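Fructose-1,6-bisphosphatase (Pyrococcus furiosus, PDB 1XI6) catalyses the magnesium-dependent hydrolysis of fructose 1,6-bisphosphate to fructose 6-phosphate and phosphate, with weak activity on inositol 1-phosphate. Local coordinates at residues Asp20-Ser23 with Asp24-Thr28. Residues are numbered along the deposited sequence; the frame is centred on the assembly and turned at random.
Sequences DIIS and DFETT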
loop_
_atom_site.group_PDB
_atom_site.type_symbol
_atom_site.label_atom_id
_atom_site.label_comp_id
_atom_site.label_asym_id
_atom_site.label_seq_id
_atom_site.Cartn_x
_atom_site.Cartn_y
_atom_site.Cartn_z
ATOM N N ASP A 20 4.670 15.634 6.899
ATOM C CA ASP A 20 3.609 16.558 7.279
ATOM C C ASP A 20 2.263 15.856 7.404
ATOM O O ASP A 20 1.496 16.120 8.337
ATOM C CB ASP A 20 3.503 17.681 6.246
ATOM C CG ASP A 20 4.596 18.725 6.397
ATOM O OD1 ASP A 20 4.871 19.437 5.402
ATOM O OD2 ASP A 20 5.173 18.844 7.505
ATOM N N ILE A 21 1.990 14.967 6.455
ATOM C CA ILE A 21 0.773 14.166 6.456
ATOM C C ILE A 21 0.761 13.178 7.624
ATOM O O ILE A 21 -0.250 13.065 8.318
ATOM C CB ILE A 21 0.575 13.457 5.093
ATOM C CG1 ILE A 21 0.159 14.493 4.043
ATOM C CG2 ILE A 21 -0.433 12.297 5.197
ATOM C CD1 ILE A 21 0.418 14.071 2.618
ATOM N N ILE A 22 1.882 12.484 7.831
ATOM C CA ILE A 22 2.057 11.538 8.936
ATOM C C ILE A 22 1.784 12.249 10.268
ATOM O O ILE A 22 0.982 11.786 11.084
ATOM C CB ILE A 22 3.477 10.893 8.901
ATOM C CG1 ILE A 22 3.583 9.899 7.741
ATOM C CG2 ILE A 22 3.848 10.225 10.244
ATOM C CD1 ILE A 22 4.973 9.782 7.135
ATOM N N SER A 23 2.454 13.384 10.449
ATOM C CA SER A 23 2.314 14.229 11.613
ATOM C C SER A 23 0.850 14.611 11.890
ATOM O O SER A 23 0.382 14.506 13.027
ATOM C CB SER A 23 3.170 15.470 11.409
ATOM O OG SER A 23 3.607 15.985 12.642
ATOM N N ASP A 24 0.149 15.048 10.840
ATOM C CA ASP A 24 -1.289 15.324 10.858
ATOM C C ASP A 24 -2.130 14.108 11.230
ATOM O O ASP A 24 -3.078 14.215 12.001
ATOM C CB ASP A 24 -1.738 15.783 9.475
ATOM C CG ASP A 24 -1.813 17.286 9.328
ATOM O OD1 ASP A 24 -1.494 18.041 10.279
ATOM O OD2 ASP A 24 -2.207 17.713 8.222
ATOM N N PHE A 25 -1.784 12.958 10.658
ATOM C CA PHE A 25 -2.498 11.723 10.899
ATOM C C PHE A 25 -2.340 11.281 12.344
ATOM O O PHE A 25 -3.262 10.702 12.920
ATOM C CB PHE A 25 -1.976 10.639 9.965
ATOM C CG PHE A 25 -2.745 9.350 10.029
ATOM C CD1 PHE A 25 -3.670 9.037 9.042
ATOM C CD2 PHE A 25 -2.539 8.438 11.066
ATOM C CE1 PHE A 25 -4.378 7.838 9.086
ATOM C CE2 PHE A 25 -3.246 7.242 11.126
ATOM C CZ PHE A 25 -4.161 6.939 10.136
ATOM N N GLU A 26 -1.172 11.549 12.922
ATOM C CA GLU A 26 -0.875 11.113 14.279
ATOM C C GLU A 26 -1.730 11.868 15.288
ATOM O O GLU A 26 -2.192 11.290 16.274
ATOM C CB GLU A 26 0.618 11.257 14.597
ATOM C CG GLU A 26 1.513 10.139 14.034
ATOM C CD GLU A 26 1.557 8.861 14.894
ATOM O OE1 GLU A 26 2.372 7.964 14.567
ATOM O OE2 GLU A 26 0.800 8.740 15.888
ATOM N N THR A 27 -1.953 13.151 15.022
ATOM C CA THR A 27 -2.690 14.017 15.943
ATOM C C THR A 27 -4.198 13.986 15.720
ATOM O O THR A 27 -4.963 14.097 16.673
ATOM C CB THR A 27 -2.204 15.484 15.872
ATOM O OG1 THR A 27 -2.203 15.924 14.510
ATOM C CG2 THR A 27 -0.804 15.615 16.455
ATOM N N THR A 28 -4.603 13.819 14.464
ATOM C CA THR A 28 -5.990 13.996 14.032
ATOM C C THR A 28 -6.753 12.679 13.820
ATOM O O THR A 28 -7.929 12.593 14.171
ATOM C CB THR A 28 -6.041 14.886 12.762
ATOM O OG1 THR A 28 -5.447 16.150 13.063
ATOM C CG2 THR A 28 -7.452 15.126 12.273
#
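Asp24, Phe25 and Glu26 follow one helical turn after Asp20, Ile21 and Ile22 in the last turns of helix 11-28 and bond back to them. Three backbone hydrogen bonds join them: Asp24 N to Asp20 O, Phe25 N to Ile21 O (2.8 Å) and Glu26 N to Ile22 O. The next one, Thr27 N to Ser23 O, is weak at 3.4 Å.

The side chains fan out around these bonds. Asp24 CB lies 3.3 Å from Ile21 O, and its carboxylate turns outward to form a salt bridge with Arg65 of helix 53-66. Ile21 packs on the same helix, against Ile62 and Ile66. Phe25 has CG anti to its N (chi1 -174°), which carries the ring away from residues 20-23, toward Met30, Pro127 and Leu94. The backbone of Leu94 probably binds magnesium, as in related enzymes. Glu26 instead sets CG beside its own N. Its CG then passes 3.4 Å from Ile22 O and 4.5 Å from Ile22 CG2. The chain bends at chi2 (-82°), and OE1 is hydrogen-bonded to Tyr125 OH.

Thr27 folds its hydroxyl back over the helix. With chi1 at 52°, OG1 donates to Asp24 O at 3.2 Å, from above the carbonyl plane. OG1 also lies 3.3 Å from Ser23 O. Thr28 N reaches Asp24 O from the same face as OG1, at 2.9 Å.

The backbone thus supplies the hydrogen bonds between the two turns, while the acidic ends bond to other parts of the fold. Asp24 ties the helix to helix 53-66 and Glu26 ties it to strand 118-126.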